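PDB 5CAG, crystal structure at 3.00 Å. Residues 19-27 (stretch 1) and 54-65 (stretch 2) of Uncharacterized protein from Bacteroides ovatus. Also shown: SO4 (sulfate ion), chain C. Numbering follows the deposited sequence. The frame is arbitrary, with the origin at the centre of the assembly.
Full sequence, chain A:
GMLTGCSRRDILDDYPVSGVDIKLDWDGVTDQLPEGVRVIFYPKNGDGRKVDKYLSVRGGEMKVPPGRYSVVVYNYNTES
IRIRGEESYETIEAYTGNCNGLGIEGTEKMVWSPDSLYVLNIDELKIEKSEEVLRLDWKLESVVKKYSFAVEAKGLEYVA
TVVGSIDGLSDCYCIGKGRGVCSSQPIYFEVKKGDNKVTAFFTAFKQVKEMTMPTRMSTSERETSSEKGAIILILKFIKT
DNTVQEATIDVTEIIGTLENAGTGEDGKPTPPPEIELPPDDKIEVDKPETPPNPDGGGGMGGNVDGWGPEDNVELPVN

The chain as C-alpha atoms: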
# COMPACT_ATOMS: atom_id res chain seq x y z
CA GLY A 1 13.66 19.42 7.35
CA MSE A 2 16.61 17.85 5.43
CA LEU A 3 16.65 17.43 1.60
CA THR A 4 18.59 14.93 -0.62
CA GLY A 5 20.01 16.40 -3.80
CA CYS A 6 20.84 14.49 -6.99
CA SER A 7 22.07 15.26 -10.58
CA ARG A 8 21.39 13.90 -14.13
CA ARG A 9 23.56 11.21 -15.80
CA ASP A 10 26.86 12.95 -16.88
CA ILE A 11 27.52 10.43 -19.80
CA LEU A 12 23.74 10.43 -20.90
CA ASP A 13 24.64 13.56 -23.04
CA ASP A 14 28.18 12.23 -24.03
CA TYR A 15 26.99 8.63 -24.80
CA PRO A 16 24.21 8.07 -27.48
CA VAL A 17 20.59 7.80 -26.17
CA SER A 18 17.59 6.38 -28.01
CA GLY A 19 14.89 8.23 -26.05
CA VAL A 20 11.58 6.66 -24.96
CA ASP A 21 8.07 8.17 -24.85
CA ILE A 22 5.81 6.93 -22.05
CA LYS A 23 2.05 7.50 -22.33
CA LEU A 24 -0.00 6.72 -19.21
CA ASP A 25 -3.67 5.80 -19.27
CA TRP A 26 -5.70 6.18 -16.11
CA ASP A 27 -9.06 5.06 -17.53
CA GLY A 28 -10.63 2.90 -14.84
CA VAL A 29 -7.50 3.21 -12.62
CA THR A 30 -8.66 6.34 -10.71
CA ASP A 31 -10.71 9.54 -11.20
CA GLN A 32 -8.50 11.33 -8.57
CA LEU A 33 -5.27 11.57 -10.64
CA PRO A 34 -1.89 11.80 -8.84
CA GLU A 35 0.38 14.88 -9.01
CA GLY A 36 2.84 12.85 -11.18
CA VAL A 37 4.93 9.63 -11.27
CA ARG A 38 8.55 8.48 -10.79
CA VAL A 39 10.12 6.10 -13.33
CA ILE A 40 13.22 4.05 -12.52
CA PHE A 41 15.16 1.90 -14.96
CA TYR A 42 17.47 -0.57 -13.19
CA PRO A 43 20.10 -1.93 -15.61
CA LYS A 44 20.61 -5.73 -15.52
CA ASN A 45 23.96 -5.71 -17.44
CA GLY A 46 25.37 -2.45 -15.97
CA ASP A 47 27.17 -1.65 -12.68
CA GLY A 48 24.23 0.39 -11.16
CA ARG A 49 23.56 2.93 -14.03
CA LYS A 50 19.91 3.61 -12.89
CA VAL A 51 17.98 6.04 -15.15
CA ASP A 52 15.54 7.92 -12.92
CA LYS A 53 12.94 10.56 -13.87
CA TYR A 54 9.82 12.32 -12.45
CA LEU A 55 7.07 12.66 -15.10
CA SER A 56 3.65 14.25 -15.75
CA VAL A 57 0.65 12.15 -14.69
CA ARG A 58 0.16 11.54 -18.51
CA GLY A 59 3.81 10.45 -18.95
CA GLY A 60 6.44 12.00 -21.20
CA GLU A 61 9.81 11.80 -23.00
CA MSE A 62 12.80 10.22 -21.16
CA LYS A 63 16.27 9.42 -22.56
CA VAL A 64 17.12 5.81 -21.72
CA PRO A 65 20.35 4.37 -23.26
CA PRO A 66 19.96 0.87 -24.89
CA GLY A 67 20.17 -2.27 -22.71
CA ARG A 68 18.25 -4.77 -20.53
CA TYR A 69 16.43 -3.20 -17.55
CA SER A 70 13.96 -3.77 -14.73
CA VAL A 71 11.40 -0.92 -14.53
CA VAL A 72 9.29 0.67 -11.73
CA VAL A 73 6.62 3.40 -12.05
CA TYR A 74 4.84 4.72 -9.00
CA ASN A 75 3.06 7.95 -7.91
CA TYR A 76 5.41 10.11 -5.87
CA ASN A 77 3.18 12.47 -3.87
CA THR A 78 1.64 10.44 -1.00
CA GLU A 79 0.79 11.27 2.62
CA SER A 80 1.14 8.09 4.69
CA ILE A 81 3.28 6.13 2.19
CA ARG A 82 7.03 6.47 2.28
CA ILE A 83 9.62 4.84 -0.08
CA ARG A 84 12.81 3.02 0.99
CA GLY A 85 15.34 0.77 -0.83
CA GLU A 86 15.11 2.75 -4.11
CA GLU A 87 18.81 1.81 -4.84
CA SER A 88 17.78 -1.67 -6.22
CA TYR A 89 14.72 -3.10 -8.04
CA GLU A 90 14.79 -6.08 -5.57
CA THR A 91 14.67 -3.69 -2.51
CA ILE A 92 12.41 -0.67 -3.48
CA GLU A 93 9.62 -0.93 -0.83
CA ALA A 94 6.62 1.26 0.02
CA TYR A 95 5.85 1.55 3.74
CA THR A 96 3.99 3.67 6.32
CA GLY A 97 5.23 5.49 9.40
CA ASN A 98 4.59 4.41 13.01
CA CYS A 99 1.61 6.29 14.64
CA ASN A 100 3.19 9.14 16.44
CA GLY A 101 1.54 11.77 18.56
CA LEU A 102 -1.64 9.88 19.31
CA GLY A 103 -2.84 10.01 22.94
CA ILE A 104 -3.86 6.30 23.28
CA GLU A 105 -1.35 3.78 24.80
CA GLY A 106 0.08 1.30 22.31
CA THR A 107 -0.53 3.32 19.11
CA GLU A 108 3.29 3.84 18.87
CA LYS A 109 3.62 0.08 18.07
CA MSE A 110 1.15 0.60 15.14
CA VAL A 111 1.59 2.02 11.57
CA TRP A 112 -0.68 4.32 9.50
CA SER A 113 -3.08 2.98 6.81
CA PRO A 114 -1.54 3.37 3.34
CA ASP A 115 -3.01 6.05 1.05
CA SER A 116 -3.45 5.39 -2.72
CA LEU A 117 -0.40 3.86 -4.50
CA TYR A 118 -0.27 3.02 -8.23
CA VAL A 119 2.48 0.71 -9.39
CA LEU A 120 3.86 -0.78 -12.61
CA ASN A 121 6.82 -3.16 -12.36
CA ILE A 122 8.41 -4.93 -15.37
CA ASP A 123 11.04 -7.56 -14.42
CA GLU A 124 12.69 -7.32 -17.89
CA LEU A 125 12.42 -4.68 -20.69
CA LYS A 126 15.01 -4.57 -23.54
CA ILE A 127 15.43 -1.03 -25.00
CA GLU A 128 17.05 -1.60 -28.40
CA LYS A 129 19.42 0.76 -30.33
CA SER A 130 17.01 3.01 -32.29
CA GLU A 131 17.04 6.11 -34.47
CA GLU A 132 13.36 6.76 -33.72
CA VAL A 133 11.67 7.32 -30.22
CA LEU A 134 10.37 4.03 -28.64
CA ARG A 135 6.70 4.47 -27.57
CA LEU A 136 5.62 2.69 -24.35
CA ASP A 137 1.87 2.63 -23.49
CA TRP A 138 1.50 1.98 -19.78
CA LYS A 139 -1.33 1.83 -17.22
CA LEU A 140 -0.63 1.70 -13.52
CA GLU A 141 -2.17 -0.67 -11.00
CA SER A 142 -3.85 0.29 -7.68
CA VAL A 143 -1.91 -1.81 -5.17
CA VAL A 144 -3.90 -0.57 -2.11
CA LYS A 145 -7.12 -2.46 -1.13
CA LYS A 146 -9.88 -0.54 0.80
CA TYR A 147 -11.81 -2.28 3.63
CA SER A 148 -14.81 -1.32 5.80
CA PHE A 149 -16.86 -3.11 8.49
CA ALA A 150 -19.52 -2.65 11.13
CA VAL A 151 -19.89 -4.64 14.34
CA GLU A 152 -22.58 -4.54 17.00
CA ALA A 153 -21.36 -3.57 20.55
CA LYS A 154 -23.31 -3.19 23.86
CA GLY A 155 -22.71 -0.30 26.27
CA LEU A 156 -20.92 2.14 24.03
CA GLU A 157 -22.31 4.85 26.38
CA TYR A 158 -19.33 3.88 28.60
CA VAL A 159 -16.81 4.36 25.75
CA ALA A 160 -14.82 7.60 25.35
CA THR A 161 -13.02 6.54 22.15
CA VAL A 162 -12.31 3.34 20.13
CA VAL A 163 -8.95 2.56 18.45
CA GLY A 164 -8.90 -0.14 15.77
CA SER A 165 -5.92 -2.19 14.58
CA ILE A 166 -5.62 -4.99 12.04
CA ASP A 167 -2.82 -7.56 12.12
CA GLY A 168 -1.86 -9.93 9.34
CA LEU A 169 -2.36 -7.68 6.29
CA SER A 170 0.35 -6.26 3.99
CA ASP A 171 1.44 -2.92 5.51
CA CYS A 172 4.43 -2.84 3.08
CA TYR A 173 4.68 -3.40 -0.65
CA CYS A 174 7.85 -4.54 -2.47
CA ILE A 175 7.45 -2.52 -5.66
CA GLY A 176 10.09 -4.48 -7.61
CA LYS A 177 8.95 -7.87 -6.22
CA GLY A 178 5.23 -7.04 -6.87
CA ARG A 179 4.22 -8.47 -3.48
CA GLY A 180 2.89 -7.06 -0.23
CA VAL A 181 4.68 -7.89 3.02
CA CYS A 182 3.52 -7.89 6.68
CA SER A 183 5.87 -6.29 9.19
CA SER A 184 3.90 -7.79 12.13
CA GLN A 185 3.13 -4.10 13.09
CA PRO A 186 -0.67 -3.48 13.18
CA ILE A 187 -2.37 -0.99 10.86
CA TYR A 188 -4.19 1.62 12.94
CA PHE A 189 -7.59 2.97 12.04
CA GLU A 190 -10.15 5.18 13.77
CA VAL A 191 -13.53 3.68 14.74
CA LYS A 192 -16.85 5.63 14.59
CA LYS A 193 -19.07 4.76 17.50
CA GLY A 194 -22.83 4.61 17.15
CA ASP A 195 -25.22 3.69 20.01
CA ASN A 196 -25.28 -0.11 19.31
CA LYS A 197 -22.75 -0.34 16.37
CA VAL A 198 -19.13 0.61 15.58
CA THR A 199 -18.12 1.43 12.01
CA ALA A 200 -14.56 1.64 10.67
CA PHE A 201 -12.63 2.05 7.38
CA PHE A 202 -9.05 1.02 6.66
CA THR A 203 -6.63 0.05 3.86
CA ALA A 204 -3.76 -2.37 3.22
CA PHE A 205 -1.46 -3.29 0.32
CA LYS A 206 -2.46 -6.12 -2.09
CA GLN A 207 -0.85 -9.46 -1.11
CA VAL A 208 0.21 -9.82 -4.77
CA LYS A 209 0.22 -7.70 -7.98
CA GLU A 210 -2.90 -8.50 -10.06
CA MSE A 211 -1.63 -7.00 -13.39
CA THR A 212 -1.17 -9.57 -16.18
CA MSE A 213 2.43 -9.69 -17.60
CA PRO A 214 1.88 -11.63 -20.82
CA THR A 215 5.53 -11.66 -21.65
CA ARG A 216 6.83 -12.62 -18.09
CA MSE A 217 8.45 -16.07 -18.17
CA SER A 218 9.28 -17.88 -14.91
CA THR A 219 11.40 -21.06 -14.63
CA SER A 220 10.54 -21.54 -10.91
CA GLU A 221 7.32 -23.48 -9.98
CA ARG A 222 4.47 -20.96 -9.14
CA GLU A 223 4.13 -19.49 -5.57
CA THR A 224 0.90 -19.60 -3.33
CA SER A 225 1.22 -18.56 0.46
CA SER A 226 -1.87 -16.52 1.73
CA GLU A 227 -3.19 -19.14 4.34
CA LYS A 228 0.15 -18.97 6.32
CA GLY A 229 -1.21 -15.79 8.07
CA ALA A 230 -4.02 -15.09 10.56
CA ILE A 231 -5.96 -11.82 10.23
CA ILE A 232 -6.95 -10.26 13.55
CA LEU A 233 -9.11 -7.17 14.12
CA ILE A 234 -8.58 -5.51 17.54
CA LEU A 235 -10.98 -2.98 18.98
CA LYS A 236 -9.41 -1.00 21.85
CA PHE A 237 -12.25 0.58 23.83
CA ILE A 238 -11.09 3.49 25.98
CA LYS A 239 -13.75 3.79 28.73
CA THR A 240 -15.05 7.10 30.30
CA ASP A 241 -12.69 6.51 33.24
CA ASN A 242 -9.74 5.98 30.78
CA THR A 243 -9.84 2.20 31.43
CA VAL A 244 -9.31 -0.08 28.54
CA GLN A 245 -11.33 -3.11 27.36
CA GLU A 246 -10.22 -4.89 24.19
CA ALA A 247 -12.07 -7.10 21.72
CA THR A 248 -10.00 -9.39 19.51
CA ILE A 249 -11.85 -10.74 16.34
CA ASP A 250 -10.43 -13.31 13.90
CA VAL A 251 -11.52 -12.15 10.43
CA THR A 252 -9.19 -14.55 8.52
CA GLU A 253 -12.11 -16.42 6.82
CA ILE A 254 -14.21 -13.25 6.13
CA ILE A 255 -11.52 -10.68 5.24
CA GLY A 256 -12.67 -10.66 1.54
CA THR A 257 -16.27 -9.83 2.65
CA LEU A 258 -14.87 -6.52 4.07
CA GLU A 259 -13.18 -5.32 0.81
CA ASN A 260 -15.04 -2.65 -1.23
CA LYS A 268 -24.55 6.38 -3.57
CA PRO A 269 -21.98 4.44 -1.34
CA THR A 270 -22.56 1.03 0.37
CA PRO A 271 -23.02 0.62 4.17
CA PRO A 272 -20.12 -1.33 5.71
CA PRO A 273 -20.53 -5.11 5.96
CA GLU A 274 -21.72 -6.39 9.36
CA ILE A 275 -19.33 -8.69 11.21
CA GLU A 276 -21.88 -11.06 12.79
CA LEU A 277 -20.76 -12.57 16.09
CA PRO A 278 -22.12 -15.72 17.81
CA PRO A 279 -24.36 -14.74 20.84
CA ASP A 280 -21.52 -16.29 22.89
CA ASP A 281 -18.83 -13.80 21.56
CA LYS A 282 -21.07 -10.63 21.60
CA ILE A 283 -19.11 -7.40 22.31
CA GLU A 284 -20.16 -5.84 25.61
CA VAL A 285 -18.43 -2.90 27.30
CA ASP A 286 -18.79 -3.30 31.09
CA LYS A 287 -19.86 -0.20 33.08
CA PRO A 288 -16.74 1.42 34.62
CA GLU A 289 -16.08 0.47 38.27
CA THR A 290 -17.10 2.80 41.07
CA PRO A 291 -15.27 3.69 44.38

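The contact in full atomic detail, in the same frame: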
# COMPACT_ATOMS: atom_id res chain seq x y z
N GLY A 19 15.94 7.84 -26.98
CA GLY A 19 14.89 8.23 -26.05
C GLY A 19 13.61 7.41 -26.13
O GLY A 19 13.32 6.80 -27.17
N VAL A 20 12.86 7.36 -25.02
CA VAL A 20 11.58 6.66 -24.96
C VAL A 20 10.47 7.68 -24.70
O VAL A 20 10.75 8.79 -24.24
CB VAL A 20 11.53 5.47 -23.97
CG1 VAL A 20 12.49 4.36 -24.37
CG2 VAL A 20 11.75 5.91 -22.54
N ASP A 21 9.23 7.32 -25.05
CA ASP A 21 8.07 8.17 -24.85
C ASP A 21 6.99 7.34 -24.17
O ASP A 21 6.36 6.47 -24.79
CB ASP A 21 7.59 8.79 -26.18
CG ASP A 21 6.53 9.89 -26.08
OD1 ASP A 21 5.97 10.09 -24.97
OD2 ASP A 21 6.22 10.50 -27.13
N ILE A 22 6.79 7.61 -22.88
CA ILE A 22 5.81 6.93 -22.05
C ILE A 22 4.50 7.70 -22.08
O ILE A 22 4.48 8.90 -21.85
CB ILE A 22 6.37 6.74 -20.62
CG1 ILE A 22 7.54 5.73 -20.62
CG2 ILE A 22 5.28 6.31 -19.62
CD1 ILE A 22 8.69 6.12 -19.70
N LYS A 23 3.41 6.99 -22.41
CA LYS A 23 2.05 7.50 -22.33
C LYS A 23 1.34 6.70 -21.25
O LYS A 23 1.43 5.47 -21.25
CB LYS A 23 1.30 7.45 -23.67
CG LYS A 23 -0.07 8.14 -23.62
CD LYS A 23 -1.04 7.61 -24.69
CE LYS A 23 -2.50 7.86 -24.37
NZ LYS A 23 -3.32 8.05 -25.61
N LEU A 24 0.70 7.38 -20.30
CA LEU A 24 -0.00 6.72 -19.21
C LEU A 24 -1.49 6.90 -19.34
O LEU A 24 -1.96 8.01 -19.56
CB LEU A 24 0.46 7.22 -17.82
CG LEU A 24 1.93 7.01 -17.47
CD1 LEU A 24 2.29 7.76 -16.24
CD2 LEU A 24 2.24 5.57 -17.24
N ASP A 25 -2.22 5.80 -19.24
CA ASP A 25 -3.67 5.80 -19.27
C ASP A 25 -4.13 5.56 -17.86
O ASP A 25 -3.49 4.79 -17.10
CB ASP A 25 -4.24 4.75 -20.25
CG ASP A 25 -5.73 4.91 -20.53
OD1 ASP A 25 -6.28 6.01 -20.25
OD2 ASP A 25 -6.34 3.94 -21.06
N TRP A 26 -5.18 6.29 -17.47
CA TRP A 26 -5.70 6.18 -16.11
C TRP A 26 -7.15 5.82 -16.14
O TRP A 26 -7.80 5.86 -15.10
CB TRP A 26 -5.47 7.47 -15.31
CG TRP A 26 -4.03 7.78 -15.02
CD1 TRP A 26 -3.17 8.48 -15.81
CD2 TRP A 26 -3.28 7.38 -13.87
NE1 TRP A 26 -1.92 8.51 -15.24
CE2 TRP A 26 -1.96 7.85 -14.04
CE3 TRP A 26 -3.60 6.68 -12.69
CZ2 TRP A 26 -0.96 7.63 -13.09
CZ3 TRP A 26 -2.61 6.45 -11.75
CH2 TRP A 26 -1.30 6.90 -11.97
N ASP A 27 -7.66 5.45 -17.34
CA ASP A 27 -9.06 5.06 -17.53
C ASP A 27 -9.35 3.81 -16.73
O ASP A 27 -8.72 2.76 -16.93
CB ASP A 27 -9.38 4.86 -19.02
CG ASP A 27 -9.71 6.15 -19.75
OD1 ASP A 27 -8.99 7.17 -19.53
OD2 ASP A 27 -10.66 6.15 -20.57
N TYR A 54 11.16 11.95 -12.92
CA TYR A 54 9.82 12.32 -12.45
C TYR A 54 9.11 12.85 -13.69
O TYR A 54 9.71 13.60 -14.47
CB TYR A 54 9.88 13.34 -11.30
CG TYR A 54 10.43 12.78 -10.01
CD1 TYR A 54 11.79 12.76 -9.76
CD2 TYR A 54 9.58 12.30 -9.02
CE1 TYR A 54 12.31 12.24 -8.57
CE2 TYR A 54 10.08 11.79 -7.82
CZ TYR A 54 11.45 11.76 -7.60
OH TYR A 54 11.95 11.26 -6.43
N LEU A 55 7.88 12.37 -13.91
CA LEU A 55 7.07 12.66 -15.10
C LEU A 55 5.69 13.17 -14.78
O LEU A 55 5.18 12.94 -13.68
CB LEU A 55 6.90 11.36 -15.90
CG LEU A 55 7.98 10.99 -16.89
CD1 LEU A 55 7.52 9.82 -17.71
CD2 LEU A 55 8.31 12.16 -17.82
N SER A 56 5.04 13.77 -15.80
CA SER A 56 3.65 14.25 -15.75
C SER A 56 2.73 13.06 -15.51
O SER A 56 3.09 11.94 -15.90
CB SER A 56 3.28 14.95 -17.06
OG SER A 56 1.89 15.21 -17.20
N VAL A 57 1.55 13.28 -14.92
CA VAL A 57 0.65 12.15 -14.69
C VAL A 57 0.34 11.41 -16.02
O VAL A 57 0.10 10.20 -15.99
CB VAL A 57 -0.62 12.61 -13.95
CG1 VAL A 57 -1.62 13.24 -14.90
CG2 VAL A 57 -1.24 11.46 -13.18
N ARG A 58 0.43 12.10 -17.18
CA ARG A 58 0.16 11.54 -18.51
C ARG A 58 1.40 10.88 -19.14
O ARG A 58 1.32 10.29 -20.22
CB ARG A 58 -0.38 12.64 -19.46
CG ARG A 58 -1.47 13.56 -18.89
CD ARG A 58 -2.86 12.95 -18.84
NE ARG A 58 -3.88 13.94 -18.46
CZ ARG A 58 -5.12 13.66 -18.08
NH1 ARG A 58 -5.52 12.40 -18.00
NH2 ARG A 58 -5.96 14.63 -17.75
N GLY A 59 2.54 10.99 -18.47
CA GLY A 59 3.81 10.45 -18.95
C GLY A 59 4.66 11.52 -19.59
O GLY A 59 4.51 12.71 -19.28
N GLY A 60 5.56 11.10 -20.47
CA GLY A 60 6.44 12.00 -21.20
C GLY A 60 7.70 11.37 -21.77
O GLY A 60 7.91 10.16 -21.64
N GLU A 61 8.53 12.20 -22.42
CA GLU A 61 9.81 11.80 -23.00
C GLU A 61 10.85 11.59 -21.90
O GLU A 61 10.84 12.30 -20.89
CB GLU A 61 10.30 12.84 -24.00
CG GLU A 61 9.48 12.90 -25.28
CD GLU A 61 10.26 12.65 -26.55
OE1 GLU A 61 11.51 12.76 -26.53
OE2 GLU A 61 9.61 12.33 -27.58
N MSE A 62 11.76 10.62 -22.10
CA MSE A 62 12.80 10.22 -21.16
C MSE A 62 13.95 9.56 -21.92
O MSE A 62 13.70 8.63 -22.68
CB MSE A 62 12.17 9.25 -20.16
CG MSE A 62 13.03 8.91 -18.98
SE MSE A 62 12.15 7.56 -17.92
CE MSE A 62 10.61 8.50 -17.54
N LYS A 63 15.19 10.01 -21.76
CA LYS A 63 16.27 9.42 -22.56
C LYS A 63 16.97 8.28 -21.82
O LYS A 63 17.77 8.50 -20.92
CB LYS A 63 17.26 10.47 -23.09
CG LYS A 63 16.68 11.25 -24.28
CD LYS A 63 17.44 12.53 -24.57
CE LYS A 63 16.79 13.36 -25.65
NZ LYS A 63 17.61 14.57 -25.99
N VAL A 64 16.61 7.07 -22.22
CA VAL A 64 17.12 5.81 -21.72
C VAL A 64 18.15 5.29 -22.72
O VAL A 64 17.83 5.16 -23.91
CB VAL A 64 15.95 4.80 -21.48
CG1 VAL A 64 16.46 3.41 -21.13
CG2 VAL A 64 15.01 5.30 -20.41
N PRO A 65 19.39 4.96 -22.30
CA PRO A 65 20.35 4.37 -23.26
C PRO A 65 19.97 2.90 -23.55
O PRO A 65 19.26 2.31 -22.73
CB PRO A 65 21.69 4.49 -22.55
CG PRO A 65 21.36 4.53 -21.09
CD PRO A 65 19.95 5.02 -20.93
S SO4 C . 16.01 13.43 -19.84
O1 SO4 C . 17.35 14.00 -20.01
O2 SO4 C . 15.22 14.33 -18.99
O3 SO4 C . 15.35 13.33 -21.15
O4 SO4 C . 16.13 12.10 -19.22

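The two stretches, at least 31 residues apart in sequence wherever they touch, meet as neighbouring antiparallel β-strands. The axes of strands 20-25 and 59-62 approach to 4.6 Å, and their N-to-C directions differ by 172°. Together the stretches bury 658 Å², summed over both sides.

The backbone hydrogen bonds fix the register. Val-20 N donates to Met-62 O at 2.8 Å with an N-H...O angle of 177°, and Met-62 N returns a bond to Val-20 O at 3.0 Å and 149°. Two residues along, Ile-22 N donates to Gly-60 O at 3.0 Å and 160°; the return bond, Gly-60 N to Ile-22 O, is short at 2.8 Å but weak, because its angle falls to 129°. These reciprocal pairs alternate with non-hydrogen-bonded ones, Asp-21 with Glu-61 and Lys-23 with Gly-59, as antiparallel geometry requires. There, CA-H...O contacts supplement the ladder: Glu-61 CA lies 3.4 Å from Val-20 O, and Gly-59 CA 3.4 Å from Ile-22 O.

The ladder continues into the turn that leads into strand 59-62. Ser-56 to Gly-59 form a type I β turn, closed by Gly-59 N bonding to Ser-56 O at 2.8 Å. Within it, Arg-58 O accepts from Leu-24 N at 3.0 Å and 161°, while Val-57 O accepts from the indole Trp-26 NE1 at 2.7 Å and 159°. The latter carbonyl sits at the edge of the Trp-26 ring, near its plane, where an N-H donor should find its acceptor.

Glycine suits both positions after Arg-58. At Gly-59, phi/psi of 100/-156° would jam a CB against the preceding carbonyl oxygen, and an ideal CB would also lie only 2.2 Å from Ile-22 O, a clash. Gly-60, at 159/-179°, has the same backbone restriction, and a CB there would be crowded by Leu-55 CD2 at 3.0 Å.

Apolar packing gathers on the sheet face bearing Val-20, Ile-22 and Met-62, all buried. Val-20 CG2 approaches Met-62 CB at 4.1 Å and Val-64 CG2 at 3.9 Å. Ile-22 CD1 lies 3.7 Å from Met-62 CE, the terminal methyl of a selenomethionine, and a looser 4.4 Å from Leu-55 CD1. Near the turn, Trp-26 CE2 packs 3.8 Å from Val-57 CG2, adding an apolar contact beside the indole hydrogen bond, while Leu-24 CD1 makes a close methyl-to-carbonyl contact with Val-57 O at 3.3 Å.

The face carrying Asp-21 and Glu-61 has a different chemistry. Their carboxylates bring like charges together, with Asp-21 OD2 3.9 Å from Glu-61 OE2, so the side chains of this pair add no attraction of their own, and the pairing rests on the backbone.

Separately, a sulfate ion, probably from the crystallisation liquor, accepts two weak hydrogen bonds from the backbone Lys-63 N: 3.4 Å to SO4 O4, at 166°, and 3.4 Å to SO4 O3, at 136°.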